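Local coordinates for protein alpha,alpha-trehalose-phosphate synthase (UDP-forming) (Burkholderia xenovorans, PDB 5V0T) that belongs to the family 20 glycosyltransferases of GT-B fold and binds UDP and 6-O-phosphono-alpha-D-glucopyranose, at residues V118-A123 with A147-A152; L284-R289 with V418-M423; E392-L397 with E437-H442. All coordinates share one frame; numbering follows the deposited sequence.

Contact 1: residues V118-A123 with A147-A152; sequences VNAWLA and AQALRA
Ala-149 carries this helix-helix contact with its single methyl, which is set against helix 109-126 at Ala-120, Ala-123 and the backbone O of Asn-119. Its CB lies 3.9 Å from Ala-123 CB and 3.9 Å from Ala-120 CA. It is therefore packed as much on backbone as on side chain. The methyl of Ala-120 stands a little further off, with its CB 4.4 Å from Ala-149 CB. Ala-123 points its CB toward the other helix and meets a second group, since this CB is also 3.9 Å from Leu-150 CD2. The end of the Leu-150 side chain comes nearer to the partner helix than its start, with chi1 at -73° and chi2 at 168°. The side-chain contacts are all apolar, and no hydrogen bond joins the two segments.

The axes of the two segments approach to 8.7 Å, with little more than methyls between them. They cross at -52°, an angle consistent with ridges-into-grooves packing of ridges four residues apart.

In the next shell, Asn-119 ND2 donates to Tyr-115 O within its own helix and to His-142 O in the loop after strand 135-139. The second bond ties helix to loop, and His-142 lines the pocket of 6-O-phosphono-alpha-D-glucopyranose. Arg-151, near the end of the other helix, forms a salt bridge with Asp-190 and hydrogen bonds to Val-155 O and Asn-157 O. Further out, Val-118 and Leu-122 pack on helix 79-98 and strand 70-78, while Ala-147 and Leu-150 rest on Ile-159 of strand 159-162.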
ATOM      1  N   VAL A 118     -20.907  10.106  -4.520  1.00 18.64           N
ATOM      2  CA  VAL A 118     -19.844  10.858  -3.859  1.00 21.75           C
ATOM      3  C   VAL A 118     -18.727  11.190  -4.844  1.00 23.49           C
ATOM      4  O   VAL A 118     -18.174  12.295  -4.820  1.00 24.71           O
ATOM      5  CB  VAL A 118     -19.328  10.075  -2.635  1.00 24.68           C
ATOM      6  CG1 VAL A 118     -18.036  10.689  -2.075  1.00 20.29           C
ATOM      7  CG2 VAL A 118     -20.415  10.039  -1.576  1.00 26.70           C
ATOM      8  N   ASN A 119     -18.398  10.260  -5.745  1.00 19.73           N
ATOM      9  CA  ASN A 119     -17.436  10.573  -6.802  1.00 21.63           C
ATOM     10  C   ASN A 119     -17.877  11.782  -7.614  1.00 20.93           C
ATOM     11  O   ASN A 119     -17.069  12.666  -7.927  1.00 20.58           O
ATOM     12  CB  ASN A 119     -17.244   9.363  -7.717  1.00 20.72           C
ATOM     13  CG  ASN A 119     -16.049   8.535  -7.327  1.00 18.95           C
ATOM     14  OD1 ASN A 119     -14.962   8.713  -7.878  1.00 22.17           O
ATOM     15  ND2 ASN A 119     -16.233   7.628  -6.368  1.00 19.24           N
ATOM     16  N   ALA A 120     -19.158  11.847  -7.969  1.00 22.16           N
ATOM     17  CA  ALA A 120     -19.628  12.988  -8.744  1.00 24.61           C
ATOM     18  C   ALA A 120     -19.585  14.273  -7.918  1.00 24.43           C
ATOM     19  O   ALA A 120     -19.239  15.343  -8.435  1.00 22.63           O
ATOM     20  CB  ALA A 120     -21.041  12.708  -9.266  1.00 23.58           C
ATOM     21  N   TRP A 121     -19.940  14.187  -6.631  1.00 25.54           N
ATOM     22  CA  TRP A 121     -19.916  15.364  -5.760  1.00 29.63           C
ATOM     23  C   TRP A 121     -18.491  15.882  -5.563  1.00 29.20           C
ATOM     24  O   TRP A 121     -18.247  17.099  -5.599  1.00 24.24           O
ATOM     25  CB  TRP A 121     -20.554  15.017  -4.412  1.00 29.61           C
ATOM     26  CG  TRP A 121     -20.463  16.109  -3.387  1.00 28.40           C
ATOM     27  CD1 TRP A 121     -21.212  17.244  -3.333  1.00 31.48           C
ATOM     28  CD2 TRP A 121     -19.580  16.157  -2.258  1.00 31.61           C
ATOM     29  NE1 TRP A 121     -20.849  18.005  -2.244  1.00 31.54           N
ATOM     30  CE2 TRP A 121     -19.847  17.362  -1.568  1.00 31.71           C
ATOM     31  CE3 TRP A 121     -18.588  15.299  -1.763  1.00 26.29           C
ATOM     32  CZ2 TRP A 121     -19.153  17.732  -0.411  1.00 25.88           C
ATOM     33  CZ3 TRP A 121     -17.903  15.663  -0.616  1.00 26.12           C
ATOM     34  CH2 TRP A 121     -18.191  16.871   0.050  1.00 27.12           C
ATOM     35  N   LEU A 122     -17.541  14.971  -5.359  1.00 22.68           N
ATOM     36  CA  LEU A 122     -16.140  15.357  -5.227  1.00 28.19           C
ATOM     37  C   LEU A 122     -15.617  15.968  -6.516  1.00 28.27           C
ATOM     38  O   LEU A 122     -14.899  16.973  -6.489  1.00 25.77           O
ATOM     39  CB  LEU A 122     -15.295  14.142  -4.832  1.00 24.34           C
ATOM     40  CG  LEU A 122     -15.321  13.646  -3.386  1.00 28.75           C
ATOM     41  CD1 LEU A 122     -14.542  12.334  -3.265  1.00 28.79           C
ATOM     42  CD2 LEU A 122     -14.738  14.686  -2.433  1.00 24.70           C
ATOM     43  N   ALA A 123     -15.972  15.382  -7.663  1.00 23.65           N
ATOM     44  CA  ALA A 123     -15.564  15.986  -8.924  1.00 22.66           C
ATOM     45  C   ALA A 123     -16.116  17.405  -9.057  1.00 29.39           C
ATOM     46  O   ALA A 123     -15.410  18.308  -9.517  1.00 29.11           O
ATOM     47  CB  ALA A 123     -16.014  15.106 -10.091  1.00 24.61           C
ATOM     48  N   ALA A 147     -12.913  10.002 -13.485  1.00 21.26           N
ATOM     49  CA  ALA A 147     -12.747  10.585 -14.818  1.00 23.94           C
ATOM     50  C   ALA A 147     -14.092  10.721 -15.513  1.00 26.19           C
ATOM     51  O   ALA A 147     -14.382  11.750 -16.138  1.00 24.00           O
ATOM     52  CB  ALA A 147     -11.806   9.743 -15.674  1.00 23.17           C
ATOM     53  N   GLN A 148     -14.928   9.687 -15.397  1.00 23.85           N
ATOM     54  CA  GLN A 148     -16.261   9.719 -15.995  1.00 23.46           C
ATOM     55  C   GLN A 148     -17.059  10.909 -15.473  1.00 24.36           C
ATOM     56  O   GLN A 148     -17.681  11.645 -16.251  1.00 24.88           O
ATOM     57  CB  GLN A 148     -16.962   8.390 -15.695  1.00 27.86           C
ATOM     58  CG  GLN A 148     -18.229   8.079 -16.469  1.00 34.87           C
ATOM     59  CD  GLN A 148     -18.905   6.814 -15.940  1.00 40.43           C
ATOM     60  OE1 GLN A 148     -19.441   6.813 -14.829  1.00 44.80           O
ATOM     61  NE2 GLN A 148     -18.862   5.728 -16.720  1.00 27.79           N
ATOM     62  N   ALA A 149     -17.006  11.148 -14.161  1.00 22.85           N
ATOM     63  CA  ALA A 149     -17.704  12.296 -13.582  1.00 24.02           C
ATOM     64  C   ALA A 149     -17.115  13.616 -14.061  1.00 25.69           C
ATOM     65  O   ALA A 149     -17.856  14.570 -14.337  1.00 26.42           O
ATOM     66  CB  ALA A 149     -17.654  12.220 -12.055  1.00 27.63           C
ATOM     67  N   LEU A 150     -15.784  13.710 -14.140  1.00 23.98           N
ATOM     68  CA  LEU A 150     -15.170  14.956 -14.594  1.00 27.38           C
ATOM     69  C   LEU A 150     -15.594  15.270 -16.023  1.00 29.61           C
ATOM     70  O   LEU A 150     -15.998  16.400 -16.338  1.00 24.92           O
ATOM     71  CB  LEU A 150     -13.646  14.862 -14.495  1.00 21.33           C
ATOM     72  CG  LEU A 150     -13.031  14.926 -13.099  1.00 23.01           C
ATOM     73  CD1 LEU A 150     -11.554  14.534 -13.160  1.00 25.75           C
ATOM     74  CD2 LEU A 150     -13.185  16.341 -12.549  1.00 24.74           C
ATOM     75  N   ARG A 151     -15.514  14.268 -16.901  1.00 24.03           N
ATOM     76  CA  ARG A 151     -15.882  14.466 -18.299  1.00 31.02           C
ATOM     77  C   ARG A 151     -17.338  14.901 -18.432  1.00 34.12           C
ATOM     78  O   ARG A 151     -17.666  15.775 -19.246  1.00 31.63           O
ATOM     79  CB  ARG A 151     -15.636  13.176 -19.087  1.00 27.12           C
ATOM     80  CG  ARG A 151     -14.174  12.741 -19.144  1.00 28.66           C
ATOM     81  CD  ARG A 151     -13.453  13.430 -20.297  1.00 43.23           C
ATOM     82  NE  ARG A 151     -12.063  12.998 -20.459  1.00 44.26           N
ATOM     83  CZ  ARG A 151     -11.008  13.771 -20.213  1.00 48.13           C
ATOM     84  NH1 ARG A 151     -11.176  15.018 -19.791  1.00 44.59           N
ATOM     85  NH2 ARG A 151      -9.780  13.299 -20.388  1.00 50.72           N
ATOM     86  N   ALA A 152     -18.224  14.296 -17.647  1.00 31.88           N
ATOM     87  CA  ALA A 152     -19.626  14.699 -17.673  1.00 33.77           C
ATOM     88  C   ALA A 152     -19.794  16.142 -17.227  1.00 34.96           C
ATOM     89  O   ALA A 152     -20.728  16.821 -17.665  1.00 36.89           O
ATOM     90  CB  ALA A 152     -20.451  13.760 -16.793  1.00 31.65           C
TER

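Contact 2: residues L284-R289 with V418-M423; sequences LVERFR and VDIDGM
Ile-420 and Met-423, one helical turn apart, both reach across to Glu-286 with terminal methyls. Ile-420 CD1 is 3.9 Å from Glu-286 CB, and Met-423 CE is 4.0 Å from the same carbon. Both methyls also touch the backbone there: Met-423 CE comes to 3.4 Å from Glu-286 O. The methionine chain bends at chi2 and again at chi3 (-64°), which brings its methyl to this spot. Ile-420 spreads its two branches along the helix. CD1 serves Glu-286, while CG2 lies 3.7 Å from Arg-289 O. The side chain of Glu-286 lies about 3 Å (nearest atoms) from a formic acid, probably from the crystallisation liquor.

The polar ends beside this patch are held elsewhere. Arg-289 pairs with Glu-331, and Arg-287 with Asp-276. Behind Ile-420, Asp-419 is the N-cap of helix 420-432. Its OD1 accepts from Gly-422 N at 3.0 Å, from above the carboxylate plane.

Helix 284-297 links the parallel strands 270-275 and 305-310, a beta-alpha-beta crossover. Helix 420-432 follows edge strand 413-415 in the chain. Alternating strands and helices of this kind make up the Rossmann-like C-terminal domain of a GT-B protein.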
ATOM      1  N   LEU A 284      -1.253 -11.489   8.882  1.00 14.08           N
ATOM      2  CA  LEU A 284      -0.617 -11.409  10.195  1.00 13.74           C
ATOM      3  C   LEU A 284      -0.814 -12.684  11.019  1.00 16.87           C
ATOM      4  O   LEU A 284       0.082 -13.055  11.791  1.00 14.01           O
ATOM      5  CB  LEU A 284      -1.138 -10.175  10.952  1.00 11.51           C
ATOM      6  CG  LEU A 284      -0.826  -8.848  10.230  1.00 20.10           C
ATOM      7  CD1 LEU A 284      -1.487  -7.663  10.921  1.00 21.10           C
ATOM      8  CD2 LEU A 284       0.695  -8.592  10.090  1.00 18.05           C
ATOM      9  N   VAL A 285      -1.950 -13.372  10.880  1.00 14.28           N
ATOM     10  CA  VAL A 285      -2.128 -14.633  11.608  1.00 14.04           C
ATOM     11  C   VAL A 285      -1.132 -15.670  11.109  1.00 18.57           C
ATOM     12  O   VAL A 285      -0.467 -16.342  11.904  1.00 15.61           O
ATOM     13  CB  VAL A 285      -3.579 -15.142  11.496  1.00 16.23           C
ATOM     14  CG1 VAL A 285      -3.691 -16.602  12.026  1.00 17.06           C
ATOM     15  CG2 VAL A 285      -4.515 -14.226  12.295  1.00 16.83           C
ATOM     16  N   GLU A 286      -0.988 -15.795   9.783  1.00 14.75           N
ATOM     17  CA  GLU A 286      -0.031 -16.760   9.239  1.00 16.21           C
ATOM     18  C   GLU A 286       1.386 -16.398   9.652  1.00 16.38           C
ATOM     19  O   GLU A 286       2.204 -17.277   9.952  1.00 17.18           O
ATOM     20  CB  GLU A 286      -0.123 -16.812   7.708  1.00 19.50           C
ATOM     21  CG  GLU A 286      -1.438 -17.393   7.155  1.00 22.58           C
ATOM     22  CD  GLU A 286      -2.570 -16.379   7.111  1.00 24.80           C
ATOM     23  OE1 GLU A 286      -2.382 -15.231   7.562  1.00 22.74           O
ATOM     24  OE2 GLU A 286      -3.656 -16.728   6.604  1.00 24.87           O
ATOM     25  N   ARG A 287       1.687 -15.106   9.655  1.00 15.91           N
ATOM     26  CA  ARG A 287       2.997 -14.610  10.063  1.00 19.48           C
ATOM     27  C   ARG A 287       3.316 -14.994  11.507  1.00 20.57           C
ATOM     28  O   ARG A 287       4.430 -15.445  11.818  1.00 17.59           O
ATOM     29  CB  ARG A 287       3.004 -13.095   9.888  1.00 25.56           C
ATOM     30  CG  ARG A 287       4.286 -12.456  10.192  1.00 28.32           C
ATOM     31  CD  ARG A 287       4.268 -10.995   9.927  1.00 26.14           C
ATOM     32  NE  ARG A 287       3.729 -10.629   8.616  1.00 22.40           N
ATOM     33  CZ  ARG A 287       3.562  -9.367   8.258  1.00 21.04           C
ATOM     34  NH1 ARG A 287       3.900  -8.431   9.129  1.00 17.36           N
ATOM     35  NH2 ARG A 287       3.051  -9.035   7.064  1.00 19.13           N
ATOM     36  N   PHE A 288       2.352 -14.802  12.410  1.00 16.06           N
ATOM     37  CA  PHE A 288       2.555 -15.197  13.805  1.00 20.17           C
ATOM     38  C   PHE A 288       2.717 -16.710  13.924  1.00 18.70           C
ATOM     39  O   PHE A 288       3.562 -17.192  14.683  1.00 19.06           O
ATOM     40  CB  PHE A 288       1.386 -14.720  14.679  1.00 17.99           C
ATOM     41  CG  PHE A 288       1.443 -13.246  15.075  1.00 18.21           C
ATOM     42  CD1 PHE A 288       2.008 -12.290  14.239  1.00 16.39           C
ATOM     43  CD2 PHE A 288       0.906 -12.832  16.291  1.00 17.36           C
ATOM     44  CE1 PHE A 288       2.040 -10.938  14.600  1.00 14.86           C
ATOM     45  CE2 PHE A 288       0.929 -11.485  16.671  1.00 17.83           C
ATOM     46  CZ  PHE A 288       1.502 -10.535  15.814  1.00 15.17           C
ATOM     47  N   ARG A 289       1.910 -17.473  13.183  1.00 14.76           N
ATOM     48  CA  ARG A 289       1.994 -18.930  13.250  1.00 17.32           C
ATOM     49  C   ARG A 289       3.340 -19.455  12.759  1.00 13.13           C
ATOM     50  O   ARG A 289       3.820 -20.482  13.258  1.00 15.59           O
ATOM     51  CB  ARG A 289       0.839 -19.556  12.456  1.00 19.14           C
ATOM     52  CG  ARG A 289      -0.497 -19.300  13.136  1.00 19.33           C
ATOM     53  CD  ARG A 289      -1.704 -19.921  12.443  1.00 23.55           C
ATOM     54  NE  ARG A 289      -2.882 -19.642  13.261  1.00 27.99           N
ATOM     55  CZ  ARG A 289      -4.121 -20.020  12.973  1.00 38.89           C
ATOM     56  NH1 ARG A 289      -4.371 -20.716  11.875  1.00 41.54           N
ATOM     57  NH2 ARG A 289      -5.108 -19.695  13.795  1.00 41.59           N
ATOM     58  N   VAL A 418       0.888 -18.827   2.933  1.00 23.16           N
ATOM     59  CA  VAL A 418       0.073 -19.989   3.286  0.61 24.09           C
ATOM     60  C   VAL A 418       0.929 -21.128   3.832  1.00 25.51           C
ATOM     61  O   VAL A 418       0.440 -21.989   4.571  1.00 26.99           O
ATOM     62  CB  VAL A 418      -0.719 -20.436   2.040  0.61 28.55           C
ATOM     63  CG1 VAL A 418      -1.470 -21.726   2.288  0.61 29.67           C
ATOM     64  CG2 VAL A 418      -1.684 -19.330   1.599  0.61 36.14           C
ATOM     65  N   ASP A 419       2.209 -21.163   3.457  1.00 22.86           N
ATOM     66  CA  ASP A 419       3.107 -22.268   3.803  1.00 25.27           C
ATOM     67  C   ASP A 419       3.798 -21.932   5.117  1.00 25.55           C
ATOM     68  O   ASP A 419       4.846 -21.278   5.150  1.00 20.76           O
ATOM     69  CB  ASP A 419       4.106 -22.495   2.674  1.00 22.79           C
ATOM     70  CG  ASP A 419       5.009 -23.686   2.900  1.00 25.40           C
ATOM     71  OD1 ASP A 419       4.962 -24.354   3.970  1.00 23.67           O
ATOM     72  OD2 ASP A 419       5.783 -23.956   1.969  1.00 28.52           O
ATOM     73  N   ILE A 420       3.209 -22.395   6.220  1.00 16.67           N
ATOM     74  CA  ILE A 420       3.718 -22.023   7.537  1.00 19.31           C
ATOM     75  C   ILE A 420       5.142 -22.528   7.732  1.00 20.24           C
ATOM     76  O   ILE A 420       6.002 -21.813   8.270  1.00 22.25           O
ATOM     77  CB  ILE A 420       2.774 -22.537   8.637  1.00 21.21           C
ATOM     78  CG1 ILE A 420       1.376 -21.953   8.433  1.00 20.39           C
ATOM     79  CG2 ILE A 420       3.310 -22.153  10.028  1.00 23.35           C
ATOM     80  CD1 ILE A 420       1.328 -20.407   8.356  1.00 17.93           C
ATOM     81  N   ASP A 421       5.417 -23.765   7.305  1.00 20.81           N
ATOM     82  CA  ASP A 421       6.768 -24.308   7.414  1.00 24.03           C
ATOM     83  C   ASP A 421       7.743 -23.523   6.550  1.00 27.11           C
ATOM     84  O   ASP A 421       8.865 -23.228   6.979  1.00 21.42           O
ATOM     85  CB  ASP A 421       6.785 -25.787   7.018  1.00 20.05           C
ATOM     86  CG  ASP A 421       6.236 -26.701   8.105  1.00 27.31           C
ATOM     87  OD1 ASP A 421       6.560 -26.522   9.295  1.00 29.61           O
ATOM     88  OD2 ASP A 421       5.465 -27.613   7.768  1.00 34.16           O
ATOM     89  N   GLY A 422       7.334 -23.188   5.322  1.00 23.46           N
ATOM     90  CA  GLY A 422       8.194 -22.403   4.452  1.00 23.51           C
ATOM     91  C   GLY A 422       8.557 -21.054   5.044  1.00 25.82           C
ATOM     92  O   GLY A 422       9.704 -20.610   4.948  1.00 19.42           O
ATOM     93  N   MET A 423       7.593 -20.385   5.671  1.00 18.32           N
ATOM     94  CA  MET A 423       7.914 -19.104   6.282  1.00 15.76           C
ATOM     95  C   MET A 423       8.833 -19.277   7.481  1.00 17.97           C
ATOM     96  O   MET A 423       9.771 -18.496   7.653  1.00 20.19           O
ATOM     97  CB  MET A 423       6.640 -18.361   6.664  1.00 17.72           C
ATOM     98  CG  MET A 423       5.923 -17.825   5.435  1.00 22.18           C
ATOM     99  SD  MET A 423       5.062 -16.302   5.799  1.00 23.73           S
ATOM    100  CE  MET A 423       3.850 -16.842   6.994  1.00 25.64           C
TER

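Contact 3: residues E392-L397 with E437-H442; sequences ENPGVL and ERQARH
Arg-438 NH1 makes two hydrogen bonds to the loop that leads into strand 396-400. One goes to Asn-393 OD1 at 2.8 Å and the other to Pro-394 O at 2.9 Å. The loop and strand belong to the Rossmann-like C-terminal domain of the GT-B fold, and Arg-438 reaches them from helix 435-451. The bond to Pro-394 is the straighter (163°). That oxygen lies in the guanidinium plane, although the donor sits above the plane of the carbonyl. Asn-393 OD1 receives NH1 in its own carbonyl plane, with amide and guanidinium turned 59° apart. A water closes a ring here, donating to Asn-393 OD1 and accepting from Arg-438 NH2. The chain of Arg-438 bends at chi3 (-83°), where the guanidinium turns toward Asn-393 and Pro-394 O. Its NE donates to Met-433 O. The guanidinium is thus gripped on several sides.

Outward from it, the apolar part of the same side chain crosses Val-396 at about a right angle, with CG 3.5 Å from Val-396 CG2. The Pro-394 ring packs against Arg-438, Gln-439 and His-442. Its CD meets Gln-439 CG at 3.7 Å. Gln-439 NE2 in turn donates to Pro-391 O. On the helix itself, Arg-441 grips Glu-437 OE2 with NE and NH2 in a salt bridge, and Arg-429 pairs with the same oxygen. A second water donates to Gly-395 O and Arg-438 O, joining loop to helix. Finally, Pro-394 CB lies over the face of the His-442 ring, 4.2 Å from its centroid, in a CH-pi contact.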
ATOM      1  N   GLU A 392      27.204  -2.057   5.911  1.00 42.05           N
ATOM      2  CA  GLU A 392      28.254  -2.822   6.572  1.00 40.77           C
ATOM      3  C   GLU A 392      27.715  -4.050   7.302  1.00 37.82           C
ATOM      4  O   GLU A 392      28.468  -5.008   7.509  1.00 37.85           O
ATOM      5  CB  GLU A 392      29.012  -1.925   7.550  1.00 41.40           C
ATOM      6  CG  GLU A 392      29.861  -0.890   6.866  1.00 49.87           C
ATOM      7  CD  GLU A 392      30.930  -1.529   6.015  1.00 69.25           C
ATOM      8  OE1 GLU A 392      31.786  -2.240   6.584  1.00 79.29           O
ATOM      9  OE2 GLU A 392      30.900  -1.338   4.778  1.00 74.81           O
ATOM     10  N   ASN A 393      26.441  -4.051   7.688  1.00 28.77           N
ATOM     11  CA  ASN A 393      25.864  -5.173   8.427  1.00 29.04           C
ATOM     12  C   ASN A 393      24.351  -5.216   8.208  1.00 28.96           C
ATOM     13  O   ASN A 393      23.576  -4.993   9.145  1.00 29.07           O
ATOM     14  CB  ASN A 393      26.227  -5.046   9.914  1.00 30.65           C
ATOM     15  CG  ASN A 393      25.872  -6.282  10.731  1.00 33.88           C
ATOM     16  OD1 ASN A 393      25.573  -7.351  10.191  1.00 30.78           O
ATOM     17  ND2 ASN A 393      25.927  -6.139  12.049  1.00 39.23           N
ATOM     18  N   PRO A 394      23.886  -5.510   6.996  1.00 28.93           N
ATOM     19  CA  PRO A 394      22.451  -5.402   6.712  1.00 28.44           C
ATOM     20  C   PRO A 394      21.663  -6.634   7.133  1.00 29.00           C
ATOM     21  O   PRO A 394      22.145  -7.769   7.079  1.00 28.43           O
ATOM     22  CB  PRO A 394      22.411  -5.222   5.188  1.00 24.57           C
ATOM     23  CG  PRO A 394      23.641  -5.980   4.693  1.00 22.77           C
ATOM     24  CD  PRO A 394      24.672  -5.921   5.814  1.00 23.79           C
ATOM     25  N   GLY A 395      20.419  -6.388   7.540  1.00 21.66           N
ATOM     26  CA  GLY A 395      19.477  -7.457   7.809  1.00 17.49           C
ATOM     27  C   GLY A 395      18.939  -8.085   6.528  1.00 22.74           C
ATOM     28  O   GLY A 395      19.324  -7.737   5.410  1.00 24.57           O
ATOM     29  N   VAL A 396      18.020  -9.038   6.709  1.00 22.30           N
ATOM     30  CA  VAL A 396      17.469  -9.837   5.619  1.00 20.98           C
ATOM     31  C   VAL A 396      15.971  -9.580   5.520  1.00 18.97           C
ATOM     32  O   VAL A 396      15.263  -9.586   6.533  1.00 19.56           O
ATOM     33  CB  VAL A 396      17.740 -11.342   5.825  1.00 20.47           C
ATOM     34  CG1 VAL A 396      17.067 -12.162   4.737  1.00 23.51           C
ATOM     35  CG2 VAL A 396      19.245 -11.634   5.857  1.00 18.64           C
ATOM     36  N   LEU A 397      15.485  -9.393   4.295  1.00 21.31           N
ATOM     37  CA  LEU A 397      14.058  -9.228   4.038  1.00 18.08           C
ATOM     38  C   LEU A 397      13.431 -10.578   3.703  1.00 20.51           C
ATOM     39  O   LEU A 397      13.864 -11.256   2.764  1.00 19.64           O
ATOM     40  CB  LEU A 397      13.826  -8.246   2.890  1.00 19.87           C
ATOM     41  CG  LEU A 397      12.370  -8.030   2.435  1.00 17.95           C
ATOM     42  CD1 LEU A 397      11.536  -7.381   3.545  1.00 18.17           C
ATOM     43  CD2 LEU A 397      12.346  -7.160   1.175  1.00 19.33           C
ATOM     44  N   GLU A 437      26.632 -12.839   2.175  1.00 27.67           N
ATOM     45  CA  GLU A 437      25.411 -13.012   1.396  1.00 32.27           C
ATOM     46  C   GLU A 437      24.363 -11.962   1.757  1.00 30.89           C
ATOM     47  O   GLU A 437      23.650 -11.472   0.873  1.00 25.73           O
ATOM     48  CB  GLU A 437      24.847 -14.424   1.584  1.00 25.15           C
ATOM     49  CG  GLU A 437      23.669 -14.741   0.631  1.00 30.19           C
ATOM     50  CD  GLU A 437      22.890 -15.999   1.011  1.00 34.47           C
ATOM     51  OE1 GLU A 437      23.355 -16.760   1.884  1.00 34.91           O
ATOM     52  OE2 GLU A 437      21.801 -16.224   0.432  1.00 34.97           O
ATOM     53  N   ARG A 438      24.253 -11.599   3.044  1.00 25.16           N
ATOM     54  CA  ARG A 438      23.367 -10.495   3.408  1.00 24.80           C
ATOM     55  C   ARG A 438      23.742  -9.228   2.653  1.00 26.20           C
ATOM     56  O   ARG A 438      22.862  -8.498   2.176  1.00 23.03           O
ATOM     57  CB  ARG A 438      23.390 -10.246   4.922  1.00 23.96           C
ATOM     58  CG  ARG A 438      22.755 -11.355   5.750  1.00 26.00           C
ATOM     59  CD  ARG A 438      22.652 -11.023   7.242  1.00 25.40           C
ATOM     60  NE  ARG A 438      23.883 -11.297   7.996  1.00 26.92           N
ATOM     61  CZ  ARG A 438      24.666 -10.353   8.518  1.00 27.67           C
ATOM     62  NH1 ARG A 438      24.367  -9.065   8.369  1.00 29.27           N
ATOM     63  NH2 ARG A 438      25.747 -10.690   9.199  1.00 27.55           N
ATOM     64  N   GLN A 439      25.048  -8.958   2.524  1.00 23.96           N
ATOM     65  CA  GLN A 439      25.503  -7.746   1.849  1.00 26.43           C
ATOM     66  C   GLN A 439      25.237  -7.804   0.352  1.00 26.81           C
ATOM     67  O   GLN A 439      24.813  -6.806  -0.242  1.00 32.01           O
ATOM     68  CB  GLN A 439      26.995  -7.520   2.099  1.00 28.46           C
ATOM     69  CG  GLN A 439      27.346  -7.158   3.534  1.00 32.85           C
ATOM     70  CD  GLN A 439      28.845  -6.997   3.743  1.00 36.82           C
ATOM     71  OE1 GLN A 439      29.639  -7.857   3.351  1.00 36.28           O
ATOM     72  NE2 GLN A 439      29.237  -5.889   4.356  1.00 33.70           N
ATOM     73  N   ALA A 440      25.513  -8.950  -0.280  1.00 26.68           N
ATOM     74  CA  ALA A 440      25.236  -9.100  -1.708  1.00 30.90           C
ATOM     75  C   ALA A 440      23.757  -8.868  -2.017  1.00 26.21           C
ATOM     76  O   ALA A 440      23.422  -8.161  -2.975  1.00 28.11           O
ATOM     77  CB  ALA A 440      25.681 -10.488  -2.187  1.00 32.10           C
ATOM     78  N   ARG A 441      22.860  -9.424  -1.201  1.00 26.75           N
ATOM     79  CA  ARG A 441      21.429  -9.233  -1.442  1.00 29.08           C
ATOM     80  C   ARG A 441      21.038  -7.773  -1.254  1.00 31.95           C
ATOM     81  O   ARG A 441      20.302  -7.206  -2.069  1.00 28.61           O
ATOM     82  CB  ARG A 441      20.602 -10.127  -0.509  1.00 27.14           C
ATOM     83  CG  ARG A 441      20.712 -11.621  -0.799  1.00 23.00           C
ATOM     84  CD  ARG A 441      20.154 -12.442   0.373  1.00 22.86           C
ATOM     85  NE  ARG A 441      20.088 -13.870   0.059  1.00 30.48           N
ATOM     86  CZ  ARG A 441      19.055 -14.466  -0.535  1.00 30.55           C
ATOM     87  NH1 ARG A 441      17.985 -13.768  -0.877  1.00 23.24           N
ATOM     88  NH2 ARG A 441      19.096 -15.769  -0.789  1.00 30.40           N
ATOM     89  N   HIS A 442      21.521  -7.151  -0.174  1.00 25.66           N
ATOM     90  CA  HIS A 442      21.213  -5.750   0.076  1.00 25.69           C
ATOM     91  C   HIS A 442      21.734  -4.860  -1.045  1.00 25.03           C
ATOM     92  O   HIS A 442      21.038  -3.942  -1.495  1.00 28.61           O
ATOM     93  CB  HIS A 442      21.808  -5.322   1.414  1.00 23.87           C
ATOM     94  CG  HIS A 442      21.568  -3.884   1.742  1.00 31.36           C
ATOM     95  ND1 HIS A 442      22.571  -2.939   1.713  1.00 28.93           N
ATOM     96  CD2 HIS A 442      20.441  -3.228   2.109  1.00 26.34           C
ATOM     97  CE1 HIS A 442      22.073  -1.764   2.051  1.00 27.30           C
ATOM     98  NE2 HIS A 442      20.783  -1.911   2.295  1.00 24.61           N
TER
HETATM   99  O   HOH W   1      28.028  -9.386  10.894  1.00 33.65           O
HETATM  100  O   HOH W   2      20.006  -8.824   2.823  1.00 25.32           O

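Along the chain, contact 1 is complete before the other two begin, whereas the segments of contacts 2 and 3 alternate. Contact 1 belongs to the N-terminal half of the GT-B fold, its centre 42 Å from that of contact 2 and 47 Å from that of contact 3. Contacts 2 and 3 belong to the C-terminal domain with its six-stranded parallel sheet, their centres 23 Å apart. Helices 420-432 and 435-451 follow one another and link them. Contacts 1 and 2 join helix to helix; contact 3 joins a helix to a loop and the start of strand 396-400. The side chain of Asn-119 is about 13 Å from 6-O-phosphono-alpha-D-glucopyranose, that of Arg-287 about 9 Å from UDP.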